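Long-range contact in Pgp2 (Campylobacter jejuni subsp. jejuni, PDB 6XJ6), which is probably an LD-carboxypeptidase that trims peptidoglycan and, with a peptidoglycan-binding pocket on its accessory NTF2 domain, directs helical cell shape: residues K16-I29 against L39-K51. Residues are numbered along the deposited sequence; the frame is centred on the assembly and turned at random.
Sequences KNISLGYYDDNVAI and LRVYSYEDGKIRK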
loop_
_atom_site.group_PDB
_atom_site.type_symbol
_atom_site.label_atom_id
_atom_site.label_comp_id
_atom_site.label_asym_id
_atom_site.label_seq_id
_atom_site.Cartn_x
_atom_site.Cartn_y
_atom_site.Cartn_z
ATOM N N LYS A 16 -20.885 -0.032 2.225
ATOM C CA LYS A 16 -19.856 -0.992 1.855
ATOM C C LYS A 16 -18.881 -1.212 3.004
ATOM O O LYS A 16 -18.610 -0.314 3.804
ATOM C CB LYS A 16 -19.094 -0.494 0.632
ATOM C CG LYS A 16 -19.936 -0.481 -0.619
ATOM C CD LYS A 16 -19.285 0.296 -1.743
ATOM C CE LYS A 16 -20.271 0.568 -2.884
ATOM N NZ LYS A 16 -21.482 1.343 -2.465
ATOM N N ASN A 17 -18.353 -2.431 3.077
ATOM C CA ASN A 17 -17.303 -2.756 4.036
ATOM C C ASN A 17 -15.983 -2.304 3.429
ATOM O O ASN A 17 -15.411 -2.985 2.573
ATOM C CB ASN A 17 -17.290 -4.249 4.335
ATOM C CG ASN A 17 -16.268 -4.616 5.385
ATOM O OD1 ASN A 17 -15.348 -3.844 5.668
ATOM N ND2 ASN A 17 -16.408 -5.802 5.959
ATOM N N ILE A 18 -15.513 -1.139 3.861
ATOM C CA ILE A 18 -14.264 -0.569 3.379
ATOM C C ILE A 18 -13.143 -0.727 4.406
ATOM O O ILE A 18 -12.099 -0.083 4.290
ATOM C CB ILE A 18 -14.435 0.888 2.923
ATOM C CG1 ILE A 18 -15.163 1.747 3.970
ATOM C CG2 ILE A 18 -15.206 0.925 1.613
ATOM C CD1 ILE A 18 -14.445 1.935 5.292
ATOM N N SER A 19 -13.334 -1.601 5.396
ATOM C CA SER A 19 -12.395 -1.691 6.513
ATOM C C SER A 19 -10.996 -2.112 6.074
ATOM O O SER A 19 -10.013 -1.771 6.745
ATOM C CB SER A 19 -12.941 -2.656 7.570
ATOM O OG SER A 19 -13.062 -3.972 7.058
ATOM N N LEU A 20 -10.879 -2.874 4.986
ATOM C CA LEU A 20 -9.577 -3.236 4.437
ATOM C C LEU A 20 -9.229 -2.425 3.198
ATOM O O LEU A 20 -8.282 -2.776 2.480
ATOM C CB LEU A 20 -9.517 -4.729 4.127
ATOM C CG LEU A 20 -9.732 -5.645 5.330
ATOM C CD1 LEU A 20 -9.680 -7.104 4.906
ATOM C CD2 LEU A 20 -8.720 -5.364 6.441
ATOM N N GLY A 21 -9.953 -1.345 2.952
ATOM C CA GLY A 21 -9.752 -0.496 1.797
ATOM C C GLY A 21 -11.004 -0.397 0.940
ATOM O O GLY A 21 -11.955 -1.164 1.073
ATOM N N TYR A 22 -10.960 0.577 0.036
ATOM C CA TYR A 22 -12.012 0.843 -0.938
ATOM C C TYR A 22 -11.367 0.697 -2.310
ATOM O O TYR A 22 -10.429 1.435 -2.635
ATOM C CB TYR A 22 -12.535 2.261 -0.712
ATOM C CG TYR A 22 -13.688 2.743 -1.568
ATOM C CD1 TYR A 22 -14.812 1.961 -1.789
ATOM C CD2 TYR A 22 -13.667 4.021 -2.110
ATOM C CE1 TYR A 22 -15.867 2.433 -2.552
ATOM C CE2 TYR A 22 -14.714 4.502 -2.871
ATOM C CZ TYR A 22 -15.812 3.705 -3.090
ATOM O OH TYR A 22 -16.857 4.186 -3.853
ATOM N N TYR A 23 -11.838 -0.270 -3.093
ATOM C CA TYR A 23 -11.180 -0.683 -4.324
ATOM C C TYR A 23 -12.116 -0.540 -5.516
ATOM O O TYR A 23 -13.306 -0.865 -5.440
ATOM C CB TYR A 23 -10.695 -2.133 -4.205
ATOM C CG TYR A 23 -9.746 -2.290 -3.048
ATOM C CD1 TYR A 23 -8.404 -2.000 -3.201
ATOM C CD2 TYR A 23 -10.197 -2.669 -1.784
ATOM C CE1 TYR A 23 -7.532 -2.100 -2.152
ATOM C CE2 TYR A 23 -9.318 -2.775 -0.717
ATOM C CZ TYR A 23 -7.984 -2.480 -0.914
ATOM O OH TYR A 23 -7.069 -2.560 0.116
ATOM N N ASP A 24 -11.556 -0.096 -6.637
ATOM C CA ASP A 24 -12.371 0.116 -7.826
ATOM C C ASP A 24 -12.867 -1.197 -8.419
ATOM O O ASP A 24 -13.955 -1.235 -9.003
ATOM C CB ASP A 24 -11.580 0.905 -8.863
ATOM C CG ASP A 24 -12.425 1.296 -10.049
ATOM O OD1 ASP A 24 -13.303 2.165 -9.893
ATOM O OD2 ASP A 24 -12.213 0.726 -11.127
ATOM N N ASP A 25 -12.105 -2.280 -8.268
ATOM C CA ASP A 25 -12.498 -3.593 -8.762
ATOM C C ASP A 25 -12.130 -4.635 -7.710
ATOM O O ASP A 25 -11.637 -4.304 -6.627
ATOM C CB ASP A 25 -11.855 -3.871 -10.129
ATOM C CG ASP A 25 -12.428 -5.104 -10.817
ATOM O OD1 ASP A 25 -13.660 -5.314 -10.754
ATOM O OD2 ASP A 25 -11.639 -5.868 -11.417
ATOM N N ASN A 26 -12.386 -5.901 -8.032
ATOM C CA ASN A 26 -12.175 -6.995 -7.092
ATOM C C ASN A 26 -10.696 -7.185 -6.797
ATOM O O ASN A 26 -9.857 -7.155 -7.699
ATOM C CB ASN A 26 -12.718 -8.292 -7.682
ATOM C CG ASN A 26 -14.229 -8.301 -7.789
ATOM O OD1 ASN A 26 -14.894 -7.311 -7.482
ATOM N ND2 ASN A 26 -14.779 -9.424 -8.231
ATOM N N VAL A 27 -10.390 -7.422 -5.524
ATOM C CA VAL A 27 -9.030 -7.669 -5.066
ATOM C C VAL A 27 -9.083 -8.701 -3.948
ATOM O O VAL A 27 -10.139 -9.013 -3.400
ATOM C CB VAL A 27 -8.316 -6.385 -4.571
ATOM C CG1 VAL A 27 -8.302 -5.312 -5.648
ATOM C CG2 VAL A 27 -8.958 -5.848 -3.295
ATOM N N ALA A 28 -7.915 -9.224 -3.611
ATOM C CA ALA A 28 -7.731 -10.006 -2.404
ATOM C C ALA A 28 -6.731 -9.282 -1.518
ATOM O O ALA A 28 -5.791 -8.649 -2.011
ATOM C CB ALA A 28 -7.205 -11.408 -2.715
ATOM N N ILE A 29 -6.939 -9.380 -0.210
ATOM C CA ILE A 29 -6.043 -8.781 0.772
ATOM C C ILE A 29 -5.522 -9.885 1.679
ATOM O O ILE A 29 -6.308 -10.565 2.348
ATOM C CB ILE A 29 -6.735 -7.690 1.599
ATOM C CG1 ILE A 29 -7.323 -6.604 0.689
ATOM C CG2 ILE A 29 -5.748 -7.095 2.592
ATOM C CD1 ILE A 29 -8.807 -6.741 0.481
ATOM N N LEU A 39 -2.576 -15.261 9.700
ATOM C CA LEU A 39 -2.674 -14.759 8.338
ATOM C C LEU A 39 -4.038 -15.147 7.788
ATOM O O LEU A 39 -4.462 -16.303 7.918
ATOM C CB LEU A 39 -1.559 -15.334 7.454
ATOM C CG LEU A 39 -1.536 -14.878 5.988
ATOM C CD1 LEU A 39 -0.102 -14.892 5.450
ATOM C CD2 LEU A 39 -2.425 -15.756 5.103
ATOM N N ARG A 40 -4.730 -14.176 7.199
ATOM C CA ARG A 40 -6.020 -14.401 6.566
ATOM C C ARG A 40 -5.979 -13.803 5.171
ATOM O O ARG A 40 -5.264 -12.833 4.923
ATOM C CB ARG A 40 -7.155 -13.757 7.378
ATOM C CG ARG A 40 -7.427 -14.463 8.695
ATOM C CD ARG A 40 -8.244 -13.636 9.672
ATOM N NE ARG A 40 -8.620 -14.457 10.818
ATOM C CZ ARG A 40 -8.955 -13.991 12.019
ATOM N NH1 ARG A 40 -8.970 -12.687 12.264
ATOM N NH2 ARG A 40 -9.274 -14.842 12.985
ATOM N N VAL A 41 -6.717 -14.411 4.247
ATOM C CA VAL A 41 -6.920 -13.840 2.923
ATOM C C VAL A 41 -8.384 -13.470 2.793
ATOM O O VAL A 41 -9.272 -14.310 2.999
ATOM C CB VAL A 41 -6.490 -14.783 1.788
ATOM C CG1 VAL A 41 -6.634 -14.064 0.452
ATOM C CG2 VAL A 41 -5.052 -15.240 1.980
ATOM N N TYR A 42 -8.631 -12.216 2.450
ATOM C CA TYR A 42 -9.976 -11.709 2.257
ATOM C C TYR A 42 -10.163 -11.308 0.807
ATOM O O TYR A 42 -9.290 -10.679 0.213
ATOM C CB TYR A 42 -10.210 -10.470 3.104
ATOM C CG TYR A 42 -10.254 -10.732 4.580
ATOM C CD1 TYR A 42 -11.431 -11.134 5.199
ATOM C CD2 TYR A 42 -9.123 -10.563 5.365
ATOM C CE1 TYR A 42 -11.470 -11.366 6.555
ATOM C CE2 TYR A 42 -9.158 -10.792 6.719
ATOM C CZ TYR A 42 -10.332 -11.191 7.309
ATOM O OH TYR A 42 -10.370 -11.421 8.668
ATOM N N SER A 43 -11.299 -11.694 0.234
ATOM C CA SER A 43 -11.711 -11.185 -1.062
ATOM C C SER A 43 -12.600 -9.967 -0.852
ATOM O O SER A 43 -13.419 -9.933 0.070
ATOM C CB SER A 43 -12.479 -12.254 -1.841
ATOM O OG SER A 43 -13.656 -12.633 -1.157
ATOM N N TYR A 44 -12.418 -8.964 -1.704
ATOM C CA TYR A 44 -13.238 -7.763 -1.706
ATOM C C TYR A 44 -13.956 -7.716 -3.040
ATOM O O TYR A 44 -13.307 -7.741 -4.090
ATOM C CB TYR A 44 -12.351 -6.528 -1.559
ATOM C CG TYR A 44 -13.062 -5.193 -1.675
ATOM C CD1 TYR A 44 -13.361 -4.646 -2.915
ATOM C CD2 TYR A 44 -13.401 -4.464 -0.542
ATOM C CE1 TYR A 44 -13.993 -3.419 -3.020
ATOM C CE2 TYR A 44 -14.026 -3.239 -0.639
ATOM C CZ TYR A 44 -14.317 -2.721 -1.877
ATOM O OH TYR A 44 -14.938 -1.497 -1.966
ATOM N N GLU A 45 -15.289 -7.660 -2.997
ATOM C CA GLU A 45 -16.123 -7.548 -4.191
ATOM C C GLU A 45 -17.165 -6.467 -3.924
ATOM O O GLU A 45 -18.123 -6.704 -3.186
ATOM C CB GLU A 45 -16.786 -8.881 -4.510
ATOM C CG GLU A 45 -15.807 -10.004 -4.783
ATOM C CD GLU A 45 -16.498 -11.318 -5.091
ATOM O OE1 GLU A 45 -17.743 -11.321 -5.237
ATOM O OE2 GLU A 45 -15.791 -12.346 -5.187
ATOM N N ASP A 46 -16.958 -5.282 -4.495
ATOM C CA ASP A 46 -17.909 -4.170 -4.386
ATOM C C ASP A 46 -18.349 -3.944 -2.939
ATOM O O ASP A 46 -19.531 -3.776 -2.636
ATOM C CB ASP A 46 -19.109 -4.363 -5.319
ATOM C CG ASP A 46 -20.074 -3.180 -5.292
ATOM O OD1 ASP A 46 -21.288 -3.390 -5.058
ATOM O OD2 ASP A 46 -19.612 -2.037 -5.485
ATOM N N GLY A 47 -17.375 -3.931 -2.035
ATOM C CA GLY A 47 -17.661 -3.626 -0.652
ATOM C C GLY A 47 -18.148 -4.789 0.175
ATOM O O GLY A 47 -18.514 -4.589 1.340
ATOM N N LYS A 48 -18.180 -5.992 -0.386
ATOM C CA LYS A 48 -18.447 -7.202 0.376
ATOM C C LYS A 48 -17.128 -7.922 0.604
ATOM O O LYS A 48 -16.378 -8.165 -0.345
ATOM C CB LYS A 48 -19.403 -8.123 -0.382
ATOM C CG LYS A 48 -20.803 -7.559 -0.567
ATOM C CD LYS A 48 -21.190 -7.509 -2.043
ATOM C CE LYS A 48 -21.234 -8.899 -2.679
ATOM N NZ LYS A 48 -21.276 -8.826 -4.168
ATOM N N ILE A 49 -16.848 -8.246 1.863
ATOM C CA ILE A 49 -15.631 -8.941 2.260
ATOM C C ILE A 49 -15.984 -10.381 2.585
ATOM O O ILE A 49 -16.992 -10.649 3.248
ATOM C CB ILE A 49 -14.983 -8.245 3.474
ATOM C CG1 ILE A 49 -14.371 -6.903 3.051
ATOM C CG2 ILE A 49 -13.940 -9.149 4.147
ATOM C CD1 ILE A 49 -13.074 -7.018 2.264
ATOM N N ARG A 50 -15.137 -11.309 2.141
ATOM C CA ARG A 50 -15.302 -12.723 2.443
ATOM C C ARG A 50 -13.946 -13.295 2.818
ATOM O O ARG A 50 -12.960 -13.063 2.113
ATOM C CB ARG A 50 -15.869 -13.472 1.232
ATOM C CG ARG A 50 -16.306 -14.894 1.532
ATOM C CD ARG A 50 -17.023 -15.507 0.336
ATOM N NE ARG A 50 -16.108 -16.240 -0.542
ATOM C CZ ARG A 50 -16.229 -17.526 -0.875
ATOM N NH1 ARG A 50 -17.240 -18.263 -0.426
ATOM N NH2 ARG A 50 -15.333 -18.083 -1.680
ATOM N N LYS A 51 -13.892 -14.033 3.924
ATOM C CA LYS A 51 -12.657 -14.690 4.335
ATOM C C LYS A 51 -12.503 -15.991 3.558
ATOM O O LYS A 51 -13.332 -16.902 3.686
ATOM C CB LYS A 51 -12.654 -14.962 5.840
ATOM C CG LYS A 51 -11.310 -15.460 6.357
ATOM C CD LYS A 51 -11.224 -15.428 7.878
ATOM C CE LYS A 51 -12.082 -16.496 8.517
ATOM N NZ LYS A 51 -11.999 -16.440 10.002
HETATM O O HOH W 1 -18.553 -7.516 4.093
HETATM O O HOH W 2 -15.956 -0.864 -4.344
HETATM O O HOH W 3 -14.910 -4.697 -6.244
#
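Tyr23 turns an edge toward one face of the Tyr44 ring in a T-shaped stack, centroids 5.1 Å apart and planes at 74°, and Tyr23 CD2 sits over the centre of the Tyr44 ring. The opposite face of Tyr44 carries the backbone N of Gly47, displaced toward the rim, while Asn17 O meets the edge near CE2. Tyr44 reaches this slot because its CG stands anti to the backbone N (chi1 175°), which sends the ring in among residues 17-23. Its hydroxyl ends beside Tyr22 CD1 and shares a water with Tyr23 O. Val27 CG2 lies over the centre of one face of Tyr23, and Tyr23 OH donates to Leu20 O (2.7 Å) in the carbonyl plane. Leu20 CD1 approaches Tyr42 CD2 at 3.5 Å.

At the type I' turn of residues 45-48, Asn17 N donates to a lone pair of Gly47 O (2.8 Å), and Lys16 CB packs on Gly47 CA. Asn17 OD1 accepts from Ser19 N, closing an Asx turn, and also from Ser19 OG; the side chains of Asn17 and Ile49 cross at about a right angle, with ND2 nearest CG1.

Strands 27-33 and 38-45 pair antiparallel, with Tyr44 N to Val27 O at 2.8 Å and Ile29 N to Tyr42 O at 2.7 Å. This hairpin lies between strands 48-56 and 156-161 in the YkuD-family catalytic domain; helix 141-151 packs on Val41, whereas the Tyr22 backbone bonds to Ile238 and Tyr23 OH to Ser239 OG, both in strand 232-240 of the NTF2-like domain.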